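Side-chain contacts in protein LURP-one-related 15 (Arabidopsis thaliana, PDB 1ZXU), which is of unknown molecular function but might be related to the phospholipid scramblases and the tubby-like family of membrane-tethered transcription factors: residues 38-43 and 195-200; 52-57 and 203-208; 26-31 and 87-92; 159-162 and 167-170; 133-138 and 144-149. All blocks are in the same frame, centred on the assembly; numbering follows the deposited sequence.

Contact 1 of 5, residues 38-43 and 195-200; sequences IDMAIV and VDYAFI
Ile38 and Tyr197 mark the closest approach of the two backbones, 8.1 Å from CA to CA, so strand 38-43 of the barrel meets the first turn of helix 197-211 mainly through side chains. This is the inside of a tubby-like fold, in which a closed antiparallel barrel surrounds a C-terminal helix.

Two strand residues, one on each side of Asp39, reach inward. CD1 of Ile38 meets the Tyr197 ring obliquely, 3.7 Å from CD2. Met40, present as selenomethionine, passes the tyrosine at about a right angle: its SE stands 5.3 Å from the centroid of the Tyr197 ring and 62° off the normal, a slanted Met-aromatic contact. The atom nearest to SE of Met40 is a backbone one, Tyr197 O, at 3.8 Å. The bend at chi3 (-45°) carries the terminal methyl onward to Ile200, three residues along the helix, where CE of Met40 lies 4.1 Å from CG2 of Ile200. Tyr32 meets the Tyr197 ring edge-to-face.

The helix start has its own cap. Asp196 is the N-cap, and Ala198 N gives its carboxylate a weak bond. The stronger capping bond runs from Phe199 N to Asp196 OD1, 2.9 Å long and nearly straight at 165°, with the donor well above the carboxylate plane.

Contact 2 of 5, residues 52-57 and 203-208; sequences GNFVIT and LVVILD
Phe54 and Asp208 bring the two flat groups of this contact together from opposite directions, the ring from strand 54-58 and the carboxylate from helix 197-211. Their planes are turned 68° apart, and OD2 of Asp208 sits 3.4 Å from CE2 of Phe54. The oxygen approaches the ring obliquely, and so does the second neighbour, Val205, whose CG2 is 4.2 Å from CZ of Phe54. Arg44 adds a cation-pi contact to the same ring.

The phenyl group gets there with chi1 at 55°, which places CG between the backbone N and the carbonyl carbon and sends the ring in toward the helix. Two residues along the strand, Ile56 points the same way and extends its CD1 to within 4.1 Å of CG2 of Val205. That one methyl of Val205 therefore serves both strand residues. Val204 turns toward the strand too, but its side chain packs on Ile42 of the neighbouring strand 38-43.

The segment axes stay 11.0 Å apart and run 139° from one another, a separation spanned by the side chains between the central helix and the barrel wall. All four touching residues are buried. OD1 of the buried Asp208 carboxylate forms a salt bridge with Arg44, which probably offsets its charge, whereas Arg212 gives OD2 only a long, weak ion pair. Arg44 engages both Phe54 and Asp208, which would tend to keep the acid ionised and its carboxylate beside the ring.

Contact 3 of 5, residues 26-31 and 87-92; sequences VVVDPK and PVVTLR
Val28 meets Val88 and Val89 through methyl groups alone, placing the loop before strand 38-43 against strand 87-92 of the barrel. In this apolar part CG1 of Val28 does most of the touching: it lies 3.8 Å from CG1 of Val89 and 4.0 Å from CG1 of Val88. The second branch, CG2 of Val28, also comes within 3.8 Å of CG1 of Val89, so that methyl fits against both arms of the loop valine. Val28 gains this position with chi1 at 169°, CG1 lying opposite the backbone N. Two consecutive strand residues can share one partner because Val88 and Val89 both face Leu80 on strand 77-81, a classic beta bulge that breaks the usual alternation of side chains.

The loop has its own polar bonds. Asp29 makes an Asx turn, its OD1 accepting from Lys31 N at 2.9 Å with an N-H...O angle of 174°; the donor comes in on the anti side, tilted out of the carboxylate plane. The backbone N atoms of Val27, Val28 and Asp29 itself all donate to OD2 of Asp196, the N-cap residue of helix 197-211.

The division of labour is consistent with hydrogen bonds shaping the loop and tying it to the helix start, while the contact with the strand, a modest 94 Å² of buried surface, is van der Waals packing without directional bonds.

Contact 4 of 5, residues 159-162 and 167-170; sequences VYAG and IVAQ
Val159 and Ala169 pair directly, with Val159 N donating to Ala169 O at 2.9 Å along an almost straight line of 170°. The carbonyl of Val159 returns the link to the opposing strand: its O takes Val168 N at 2.8 Å and, weakly, Ala169 N at 3.4 Å. Side chains close in around this double acceptor. With chi1 at -61°, CG1 of Val168 lies anti to the carbonyl carbon, leaving CG2 between N and the carbonyl carbon, 3.6 Å from CG1 of Val159, while the CB methyl of Ala169 touches the other branch, CG2 of Val159. Farther along, CG1 of Val168 approaches CB of Ala161 more loosely, at 4.2 Å.

Val168 and Ala169 both facing Val159 defines a classic beta bulge in the antiparallel hairpin of strands 158-161 and 167-173. The register moves by one residue, so that Tyr160 pairs with Ile167 at a non-hydrogen-bonded site. There the two side chains lie alongside each other on the sheet face away from Val159, pointing the same way, and CG1 of Ile167 is 3.6 Å from CE1 of Tyr160.

In the next shell, Lys149 of the adjoining strand makes a cation-pi contact with the Tyr160 ring. On the face of Val159 and Ala169 the central helix closes over the hairpin: Leu203 packs on Val159, and Ile200 on both Val168 and Ala169.

Contact 5 of 5, residues 133-138 and 144-149; sequences VFLGHN and CDFRVK
Val133 and Phe146 form the tight end of this hairpin, a hydrogen-bonded antiparallel pair in which Val133 N donates to Phe146 O at 2.8 Å. Val133 O in turn receives two N-H groups, Asp145 N at 2.7 Å and Phe146 N at 3.3 Å, the shorter bond lying nearly along the C=O axis. The CB atoms of Val133 and Phe146 pack together on the face turned to the central helix, where Phe199 lies against both residues. Leu135 brings CD2 to the edge of the Phe146 ring. On the other face, CB of Cys144 stands over the ring of Phe134, 4.0 Å from its centroid and 23° off the normal, a CH-pi contact.

Toward the turn the packing gives way to polar bonds around a single oxygen. Asp145 OD2 accepts from Leu135 N at 2.7 Å and from Asn138 ND2 at 2.9 Å, the two donors arriving from opposite faces of the carboxylate plane. Asp145 reaches them with CG beside its own backbone N (chi1 -62°), and the carboxylate plane is turned 69° from the Asn138 amide. A looser, water-mediated link joins Asp145 OD1 to the exposed His137, whose NE2 bond to the water is weak.

Asp145 and Phe146 both facing Val133 is the signature of a classic beta bulge, here in a hairpin whose strand 131-135 leads into a type I turn from Leu135 to Asn138.

Overall arrangement
From the N terminus, the loop 26-31 first joins contact 3, which closes at strand 87-92 after four intervening strands. Contact 1 opens at strand 38-43 and contact 2 at the next strand, 54-58; both close only at helix 197-211, so contacts 1, 2 and 3 cross one another along the chain. Contacts 5 and 4 are short hairpin closures that follow in series, and the long loops of contacts 1 and 2 enclose both. Their hairpins are neighbours in the sheet, joined through Tyr160 N to Arg147 O. Together the five tie the N-terminal loop, barrel wall and central helix, with contacts 2 and 5, centres about 19 Å apart, on opposite sides of the chain's centre.

Contact 1 of 5, residues 38-43 and 195-200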
# COMPACT_ATOMS: atom_id res chain seq x y z
N ILE A 38 -3.99 -13.64 -0.29
CA ILE A 38 -2.87 -13.51 0.63
C ILE A 38 -3.32 -12.58 1.75
O ILE A 38 -3.94 -11.55 1.44
CB ILE A 38 -1.72 -12.80 -0.10
CG1 ILE A 38 -1.06 -13.76 -1.09
CG2 ILE A 38 -0.66 -12.25 0.90
CD1 ILE A 38 0.03 -13.09 -1.93
N ASP A 39 -3.04 -12.93 3.00
CA ASP A 39 -3.37 -12.05 4.15
C ASP A 39 -2.06 -11.42 4.58
O ASP A 39 -1.07 -12.13 4.72
CB ASP A 39 -3.92 -12.82 5.32
CG ASP A 39 -5.42 -13.08 5.18
OD1 ASP A 39 -5.98 -12.87 4.10
OD2 ASP A 39 -6.05 -13.49 6.17
N MSE A 40 -2.05 -10.11 4.70
CA MSE A 40 -0.82 -9.42 5.15
C MSE A 40 -1.04 -8.79 6.48
O MSE A 40 -2.19 -8.46 6.86
CB MSE A 40 -0.41 -8.33 4.15
CG MSE A 40 -0.32 -8.81 2.72
SE MSE A 40 0.37 -7.46 1.51
CE MSE A 40 -0.68 -6.03 2.20
N ALA A 41 0.04 -8.59 7.26
CA ALA A 41 -0.12 -7.98 8.57
C ALA A 41 1.12 -7.16 8.88
O ALA A 41 2.17 -7.38 8.23
CB ALA A 41 -0.28 -9.10 9.62
N ILE A 42 1.02 -6.23 9.84
CA ILE A 42 2.14 -5.37 10.27
C ILE A 42 2.76 -5.95 11.54
O ILE A 42 2.06 -6.37 12.50
CB ILE A 42 1.64 -3.92 10.58
CG1 ILE A 42 1.30 -3.20 9.26
CG2 ILE A 42 2.69 -3.10 11.38
CD1 ILE A 42 0.69 -1.80 9.44
N VAL A 43 4.09 -6.03 11.52
CA VAL A 43 4.87 -6.39 12.71
C VAL A 43 5.81 -5.21 13.02
O VAL A 43 6.55 -4.72 12.13
CB VAL A 43 5.72 -7.66 12.49
CG1 VAL A 43 6.56 -7.95 13.75
CG2 VAL A 43 4.85 -8.88 12.12
N VAL A 195 -4.73 -9.40 -7.51
CA VAL A 195 -4.57 -8.01 -7.15
C VAL A 195 -3.10 -7.81 -6.72
O VAL A 195 -2.52 -8.65 -6.03
CB VAL A 195 -5.49 -7.73 -5.95
CG1 VAL A 195 -5.24 -6.32 -5.33
CG2 VAL A 195 -6.97 -7.84 -6.38
N ASP A 196 -2.55 -6.66 -7.08
CA ASP A 196 -1.13 -6.37 -6.83
C ASP A 196 -0.92 -6.14 -5.34
O ASP A 196 -1.41 -5.16 -4.78
CB ASP A 196 -0.81 -5.14 -7.65
CG ASP A 196 0.67 -4.78 -7.63
OD1 ASP A 196 1.28 -4.87 -6.56
OD2 ASP A 196 1.18 -4.37 -8.69
N TYR A 197 -0.22 -7.07 -4.68
CA TYR A 197 -0.13 -6.93 -3.21
C TYR A 197 0.91 -5.86 -2.79
O TYR A 197 0.92 -5.41 -1.63
CB TYR A 197 0.05 -8.30 -2.50
CG TYR A 197 1.41 -8.99 -2.64
CD1 TYR A 197 2.53 -8.55 -1.90
CD2 TYR A 197 1.53 -10.12 -3.48
CE1 TYR A 197 3.76 -9.22 -1.99
CE2 TYR A 197 2.76 -10.79 -3.57
CZ TYR A 197 3.86 -10.31 -2.83
OH TYR A 197 5.10 -10.94 -2.91
N ALA A 198 1.79 -5.47 -3.71
CA ALA A 198 2.71 -4.34 -3.38
C ALA A 198 1.89 -3.06 -3.40
O ALA A 198 2.03 -2.19 -2.55
CB ALA A 198 3.89 -4.24 -4.34
N PHE A 199 1.00 -2.98 -4.36
CA PHE A 199 0.09 -1.82 -4.38
C PHE A 199 -0.73 -1.76 -3.07
O PHE A 199 -0.76 -0.73 -2.38
CB PHE A 199 -0.83 -2.00 -5.60
CG PHE A 199 -1.98 -1.02 -5.62
CD1 PHE A 199 -1.76 0.38 -5.52
CD2 PHE A 199 -3.30 -1.50 -5.66
CE1 PHE A 199 -2.81 1.29 -5.53
CE2 PHE A 199 -4.35 -0.60 -5.72
CZ PHE A 199 -4.14 0.80 -5.61
N ILE A 200 -1.37 -2.86 -2.68
CA ILE A 200 -2.12 -2.83 -1.43
C ILE A 200 -1.24 -2.51 -0.17
O ILE A 200 -1.64 -1.72 0.69
CB ILE A 200 -2.90 -4.14 -1.23
CG1 ILE A 200 -3.80 -4.40 -2.47
CG2 ILE A 200 -3.63 -4.04 0.13
CD1 ILE A 200 -4.86 -3.30 -2.72

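Contact 2 of 5, residues 52-57 and 203-208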
# COMPACT_ATOMS: atom_id res chain seq x y z
N GLY A 52 7.90 5.34 11.67
CA GLY A 52 7.64 4.92 10.31
C GLY A 52 8.21 3.58 9.89
O GLY A 52 8.03 3.18 8.73
N ASN A 53 8.93 2.90 10.79
CA ASN A 53 9.57 1.62 10.44
C ASN A 53 8.86 0.41 10.99
O ASN A 53 8.59 0.29 12.21
CB ASN A 53 11.06 1.57 10.84
CG ASN A 53 11.89 2.61 10.15
OD1 ASN A 53 11.37 3.50 9.45
ND2 ASN A 53 13.20 2.49 10.29
N PHE A 54 8.57 -0.53 10.10
CA PHE A 54 7.89 -1.76 10.49
C PHE A 54 8.00 -2.73 9.32
O PHE A 54 8.60 -2.37 8.32
CB PHE A 54 6.42 -1.54 10.92
CG PHE A 54 5.56 -0.83 9.91
CD1 PHE A 54 4.92 -1.55 8.88
CD2 PHE A 54 5.34 0.55 10.02
CE1 PHE A 54 4.07 -0.88 7.97
CE2 PHE A 54 4.48 1.20 9.12
CZ PHE A 54 3.88 0.51 8.12
N VAL A 55 7.54 -3.95 9.50
CA VAL A 55 7.59 -4.96 8.44
C VAL A 55 6.18 -5.42 8.11
O VAL A 55 5.29 -5.41 8.98
CB VAL A 55 8.43 -6.13 8.88
CG1 VAL A 55 8.34 -7.27 7.90
CG2 VAL A 55 9.94 -5.67 8.92
N ILE A 56 5.96 -5.81 6.85
CA ILE A 56 4.63 -6.37 6.50
C ILE A 56 4.91 -7.83 6.19
O ILE A 56 5.79 -8.12 5.38
CB ILE A 56 4.07 -5.63 5.28
CG1 ILE A 56 3.67 -4.19 5.69
CG2 ILE A 56 2.88 -6.43 4.72
CD1 ILE A 56 3.35 -3.28 4.51
N THR A 57 4.16 -8.74 6.81
CA THR A 57 4.44 -10.20 6.66
C THR A 57 3.19 -10.85 6.10
O THR A 57 2.12 -10.23 6.12
CB THR A 57 4.80 -10.89 8.02
OG1 THR A 57 3.69 -10.84 8.92
CG2 THR A 57 6.04 -10.24 8.66
N LEU A 203 -0.80 1.10 0.21
CA LEU A 203 -1.96 1.76 0.78
C LEU A 203 -2.00 1.60 2.30
O LEU A 203 -2.42 2.50 3.00
CB LEU A 203 -3.27 1.23 0.11
CG LEU A 203 -3.35 1.54 -1.38
CD1 LEU A 203 -4.73 1.00 -1.92
CD2 LEU A 203 -3.32 3.04 -1.65
N VAL A 204 -1.65 0.39 2.78
CA VAL A 204 -1.58 0.12 4.21
C VAL A 204 -0.59 1.06 4.88
O VAL A 204 -0.89 1.64 5.95
CB VAL A 204 -1.20 -1.33 4.45
CG1 VAL A 204 -0.85 -1.57 5.99
CG2 VAL A 204 -2.37 -2.25 3.94
N VAL A 205 0.53 1.29 4.21
CA VAL A 205 1.53 2.24 4.68
C VAL A 205 0.96 3.67 4.79
O VAL A 205 1.15 4.34 5.80
CB VAL A 205 2.80 2.20 3.83
CG1 VAL A 205 3.78 3.32 4.26
CG2 VAL A 205 3.47 0.78 3.97
N ILE A 206 0.29 4.10 3.76
CA ILE A 206 -0.38 5.42 3.78
C ILE A 206 -1.45 5.52 4.88
O ILE A 206 -1.56 6.56 5.57
CB ILE A 206 -0.96 5.75 2.38
CG1 ILE A 206 0.19 5.99 1.40
CG2 ILE A 206 -1.85 6.98 2.46
CD1 ILE A 206 -0.25 6.02 -0.07
N LEU A 207 -2.28 4.49 5.04
CA LEU A 207 -3.27 4.51 6.13
C LEU A 207 -2.62 4.62 7.47
O LEU A 207 -3.10 5.33 8.35
CB LEU A 207 -4.13 3.25 6.07
CG LEU A 207 -5.08 3.23 4.88
CD1 LEU A 207 -5.64 1.86 4.69
CD2 LEU A 207 -6.21 4.29 5.15
N ASP A 208 -1.54 3.87 7.66
CA ASP A 208 -0.80 3.95 8.92
C ASP A 208 -0.26 5.40 9.14
O ASP A 208 -0.34 5.93 10.27
CB ASP A 208 0.35 2.98 8.87
CG ASP A 208 1.23 3.07 10.11
OD1 ASP A 208 0.81 2.52 11.11
OD2 ASP A 208 2.29 3.70 10.01

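Contact 3 of 5, residues 26-31 and 87-92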
# COMPACT_ATOMS: atom_id res chain seq x y z
N VAL A 26 -3.07 -5.08 -11.79
CA VAL A 26 -1.62 -4.86 -11.77
C VAL A 26 -1.35 -3.36 -11.74
O VAL A 26 -1.91 -2.60 -12.54
CB VAL A 26 -0.91 -5.56 -12.96
CG1 VAL A 26 -1.73 -5.44 -14.23
CG2 VAL A 26 0.52 -5.02 -13.17
N VAL A 27 -0.50 -2.93 -10.80
CA VAL A 27 -0.26 -1.51 -10.60
C VAL A 27 1.26 -1.24 -10.50
O VAL A 27 1.80 -0.36 -11.21
CB VAL A 27 -0.98 -0.96 -9.35
CG1 VAL A 27 -0.61 0.46 -9.13
CG2 VAL A 27 -2.51 -1.01 -9.55
N VAL A 28 1.91 -2.04 -9.69
CA VAL A 28 3.34 -1.86 -9.44
C VAL A 28 4.13 -2.76 -10.38
O VAL A 28 5.04 -2.27 -11.11
CB VAL A 28 3.70 -2.14 -7.92
CG1 VAL A 28 5.27 -2.24 -7.71
CG2 VAL A 28 3.04 -1.10 -6.99
N ASP A 29 3.76 -4.03 -10.38
CA ASP A 29 4.46 -5.08 -11.16
C ASP A 29 3.61 -6.34 -11.17
O ASP A 29 3.15 -6.80 -10.11
CB ASP A 29 5.83 -5.39 -10.53
CG ASP A 29 6.76 -6.29 -11.44
OD1 ASP A 29 6.32 -7.33 -11.99
OD2 ASP A 29 7.96 -5.96 -11.55
N PRO A 30 3.43 -6.96 -12.35
CA PRO A 30 2.66 -8.22 -12.36
C PRO A 30 3.21 -9.34 -11.47
O PRO A 30 2.46 -10.24 -11.11
CB PRO A 30 2.69 -8.65 -13.86
CG PRO A 30 3.84 -7.91 -14.45
CD PRO A 30 3.90 -6.57 -13.70
N LYS A 31 4.47 -9.30 -11.07
CA LYS A 31 5.00 -10.31 -10.16
C LYS A 31 4.38 -10.28 -8.75
O LYS A 31 4.53 -11.23 -7.97
CB LYS A 31 6.53 -10.26 -10.09
CG LYS A 31 7.09 -9.18 -9.20
CD LYS A 31 8.57 -9.27 -9.03
CE LYS A 31 9.25 -8.03 -9.59
NZ LYS A 31 10.74 -8.16 -9.62
N PRO A 87 14.50 -1.79 -3.22
CA PRO A 87 13.29 -0.94 -3.20
C PRO A 87 12.26 -1.38 -4.19
O PRO A 87 12.58 -1.60 -5.38
CB PRO A 87 13.82 0.45 -3.58
CG PRO A 87 15.31 0.41 -3.09
CD PRO A 87 15.73 -0.98 -3.44
N VAL A 88 10.99 -1.46 -3.74
CA VAL A 88 9.92 -1.84 -4.60
C VAL A 88 9.16 -0.56 -5.05
O VAL A 88 8.88 -0.35 -6.25
CB VAL A 88 8.96 -2.78 -3.85
CG1 VAL A 88 7.68 -3.08 -4.68
CG2 VAL A 88 9.76 -4.08 -3.42
N VAL A 89 8.75 0.21 -4.03
CA VAL A 89 8.21 1.55 -4.31
C VAL A 89 8.71 2.56 -3.27
O VAL A 89 9.11 2.19 -2.16
CB VAL A 89 6.65 1.64 -4.33
CG1 VAL A 89 6.05 0.79 -5.52
CG2 VAL A 89 6.07 1.22 -3.00
N THR A 90 8.66 3.83 -3.66
CA THR A 90 8.95 4.97 -2.73
C THR A 90 7.68 5.81 -2.64
O THR A 90 7.07 6.10 -3.66
CB THR A 90 10.12 5.82 -3.28
OG1 THR A 90 11.30 5.00 -3.27
CG2 THR A 90 10.36 6.99 -2.33
N LEU A 91 7.28 6.11 -1.41
CA LEU A 91 6.09 7.02 -1.19
C LEU A 91 6.64 8.36 -0.74
O LEU A 91 7.53 8.40 0.15
CB LEU A 91 5.28 6.45 -0.03
CG LEU A 91 4.53 5.18 -0.38
CD1 LEU A 91 5.40 3.95 -0.32
CD2 LEU A 91 3.42 5.03 0.65
N ARG A 92 6.13 9.44 -1.31
CA ARG A 92 6.56 10.78 -0.91
C ARG A 92 5.33 11.58 -0.58
O ARG A 92 4.38 11.62 -1.36
CB ARG A 92 7.39 11.48 -2.00
CG ARG A 92 8.11 12.73 -1.50
CD ARG A 92 8.92 13.42 -2.61
NE ARG A 92 8.06 13.83 -3.72
CZ ARG A 92 8.50 14.31 -4.88
NH1 ARG A 92 9.81 14.43 -5.10
NH2 ARG A 92 7.64 14.65 -5.82

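Contact 4 of 5, residues 159-162 and 167-170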
# COMPACT_ATOMS: atom_id res chain seq x y z
N VAL A 159 -10.63 -1.77 0.08
CA VAL A 159 -10.15 -1.11 -1.13
C VAL A 159 -11.00 -1.63 -2.31
O VAL A 159 -11.14 -2.86 -2.49
CB VAL A 159 -8.67 -1.49 -1.43
CG1 VAL A 159 -8.11 -0.64 -2.56
CG2 VAL A 159 -7.77 -1.25 -0.18
N TYR A 160 -11.49 -0.66 -3.11
CA TYR A 160 -12.32 -0.97 -4.29
C TYR A 160 -11.66 -0.52 -5.56
O TYR A 160 -10.94 0.52 -5.55
CB TYR A 160 -13.61 -0.18 -4.20
CG TYR A 160 -14.44 -0.50 -3.01
CD1 TYR A 160 -15.41 -1.50 -3.08
CD2 TYR A 160 -14.27 0.19 -1.83
CE1 TYR A 160 -16.21 -1.80 -1.97
CE2 TYR A 160 -15.05 -0.10 -0.70
CZ TYR A 160 -16.00 -1.10 -0.79
OH TYR A 160 -16.77 -1.35 0.31
N ALA A 161 -11.90 -1.26 -6.66
CA ALA A 161 -11.52 -0.85 -8.01
C ALA A 161 -12.55 0.19 -8.43
O ALA A 161 -13.75 0.05 -8.17
CB ALA A 161 -11.54 -2.06 -8.98
N GLY A 162 -12.08 1.28 -9.03
CA GLY A 162 -12.94 2.43 -9.30
C GLY A 162 -14.05 2.09 -10.31
O GLY A 162 -15.22 2.42 -10.09
N ILE A 167 -14.32 -5.24 -4.91
CA ILE A 167 -13.37 -5.21 -3.73
C ILE A 167 -12.08 -5.91 -4.16
O ILE A 167 -12.10 -7.04 -4.66
CB ILE A 167 -13.94 -5.97 -2.55
CG1 ILE A 167 -15.12 -5.20 -1.98
CG2 ILE A 167 -12.91 -6.16 -1.40
CD1 ILE A 167 -15.95 -6.06 -1.04
N VAL A 168 -10.94 -5.23 -3.95
CA VAL A 168 -9.64 -5.82 -4.23
C VAL A 168 -8.85 -6.20 -2.96
O VAL A 168 -7.93 -7.00 -3.05
CB VAL A 168 -8.75 -4.93 -5.16
CG1 VAL A 168 -9.46 -4.74 -6.55
CG2 VAL A 168 -8.49 -3.62 -4.55
N ALA A 169 -9.24 -5.61 -1.84
CA ALA A 169 -8.63 -5.96 -0.54
C ALA A 169 -9.54 -5.59 0.60
O ALA A 169 -10.30 -4.63 0.50
CB ALA A 169 -7.28 -5.26 -0.35
N GLN A 170 -9.41 -6.35 1.67
CA GLN A 170 -10.29 -6.14 2.82
C GLN A 170 -9.54 -6.35 4.15
O GLN A 170 -8.94 -7.39 4.34
CB GLN A 170 -11.42 -7.18 2.70
CG GLN A 170 -12.26 -7.41 3.93
CD GLN A 170 -13.42 -6.50 3.94
OE1 GLN A 170 -14.29 -6.62 3.07
NE2 GLN A 170 -13.45 -5.54 4.89

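Contact 5 of 5, residues 133-138 and 144-149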
# COMPACT_ATOMS: atom_id res chain seq x y z
N VAL A 133 -7.28 6.94 -5.21
CA VAL A 133 -6.04 6.67 -5.90
C VAL A 133 -6.20 6.94 -7.37
O VAL A 133 -7.14 6.43 -8.00
CB VAL A 133 -5.68 5.15 -5.75
CG1 VAL A 133 -4.35 4.87 -6.48
CG2 VAL A 133 -5.66 4.83 -4.23
N PHE A 134 -5.25 7.65 -7.94
CA PHE A 134 -5.22 7.99 -9.39
C PHE A 134 -3.93 7.47 -10.00
O PHE A 134 -2.86 7.89 -9.60
CB PHE A 134 -5.27 9.50 -9.56
CG PHE A 134 -6.46 10.12 -8.91
CD1 PHE A 134 -7.63 10.33 -9.64
CD2 PHE A 134 -6.40 10.48 -7.58
CE1 PHE A 134 -8.74 10.89 -9.03
CE2 PHE A 134 -7.53 10.99 -6.93
CZ PHE A 134 -8.70 11.20 -7.73
N LEU A 135 -4.05 6.57 -10.98
CA LEU A 135 -2.83 6.07 -11.62
C LEU A 135 -2.10 7.20 -12.34
O LEU A 135 -2.73 8.21 -12.74
CB LEU A 135 -3.16 4.91 -12.59
CG LEU A 135 -3.82 3.69 -11.92
CD1 LEU A 135 -4.38 2.76 -13.04
CD2 LEU A 135 -2.83 2.95 -11.03
N GLY A 136 -0.79 7.03 -12.52
CA GLY A 136 0.07 8.08 -13.08
C GLY A 136 -0.44 8.65 -14.40
O GLY A 136 -0.26 9.85 -14.64
N HIS A 137 -1.08 7.83 -15.24
CA HIS A 137 -1.56 8.26 -16.57
C HIS A 137 -2.95 8.85 -16.54
O HIS A 137 -3.51 9.24 -17.58
CB HIS A 137 -1.62 7.05 -17.53
CG HIS A 137 -2.62 6.00 -17.11
ND1 HIS A 137 -2.26 4.82 -16.50
CD2 HIS A 137 -3.98 5.99 -17.18
CE1 HIS A 137 -3.35 4.12 -16.23
NE2 HIS A 137 -4.40 4.81 -16.62
N ASN A 138 -3.55 8.89 -15.35
CA ASN A 138 -4.89 9.41 -15.19
C ASN A 138 -4.78 10.91 -14.97
O ASN A 138 -4.60 11.37 -13.85
CB ASN A 138 -5.60 8.71 -14.01
CG ASN A 138 -7.06 9.16 -13.83
OD1 ASN A 138 -7.52 10.16 -14.44
ND2 ASN A 138 -7.81 8.40 -12.99
N CYS A 144 -11.40 8.48 -9.78
CA CYS A 144 -10.24 7.72 -9.28
C CYS A 144 -10.23 6.32 -9.85
O CYS A 144 -11.27 5.78 -10.30
CB CYS A 144 -10.20 7.68 -7.76
SG CYS A 144 -11.72 7.16 -7.12
N ASP A 145 -9.05 5.69 -9.82
CA ASP A 145 -8.89 4.31 -10.24
C ASP A 145 -9.14 3.27 -9.14
O ASP A 145 -9.56 2.14 -9.41
CB ASP A 145 -7.49 4.13 -10.80
CG ASP A 145 -7.28 5.02 -12.04
OD1 ASP A 145 -7.94 4.73 -13.07
OD2 ASP A 145 -6.56 6.02 -11.95
N PHE A 146 -8.87 3.67 -7.91
CA PHE A 146 -9.23 2.84 -6.73
C PHE A 146 -9.69 3.77 -5.64
O PHE A 146 -9.26 4.96 -5.56
CB PHE A 146 -8.01 2.03 -6.21
CG PHE A 146 -7.43 1.09 -7.24
CD1 PHE A 146 -7.86 -0.24 -7.29
CD2 PHE A 146 -6.48 1.54 -8.17
CE1 PHE A 146 -7.32 -1.14 -8.26
CE2 PHE A 146 -5.93 0.66 -9.12
CZ PHE A 146 -6.36 -0.67 -9.17
N ARG A 147 -10.46 3.23 -4.69
CA ARG A 147 -10.83 4.01 -3.52
C ARG A 147 -10.70 3.15 -2.27
O ARG A 147 -10.90 1.93 -2.31
CB ARG A 147 -12.24 4.59 -3.61
CG ARG A 147 -13.29 3.66 -4.10
CD ARG A 147 -14.60 4.47 -4.30
NE ARG A 147 -14.79 4.85 -5.70
CZ ARG A 147 -15.27 4.02 -6.62
NH1 ARG A 147 -15.60 2.77 -6.28
NH2 ARG A 147 -15.42 4.44 -7.87
N VAL A 148 -10.41 3.78 -1.15
CA VAL A 148 -10.43 3.07 0.12
C VAL A 148 -11.54 3.66 1.00
O VAL A 148 -11.62 4.88 1.17
CB VAL A 148 -9.07 3.25 0.86
CG1 VAL A 148 -9.04 2.39 2.14
CG2 VAL A 148 -7.85 2.90 -0.08
N LYS A 149 -12.40 2.79 1.52
CA LYS A 149 -13.49 3.20 2.43
C LYS A 149 -13.32 2.45 3.74
O LYS A 149 -12.43 1.63 3.89
CB LYS A 149 -14.81 2.81 1.79
CG LYS A 149 -15.01 3.42 0.42
CD LYS A 149 -16.49 3.15 -0.08
CE LYS A 149 -16.80 4.06 -1.27
NZ LYS A 149 -17.99 3.60 -2.07
O HOH W 1 -7.12 5.95 -15.51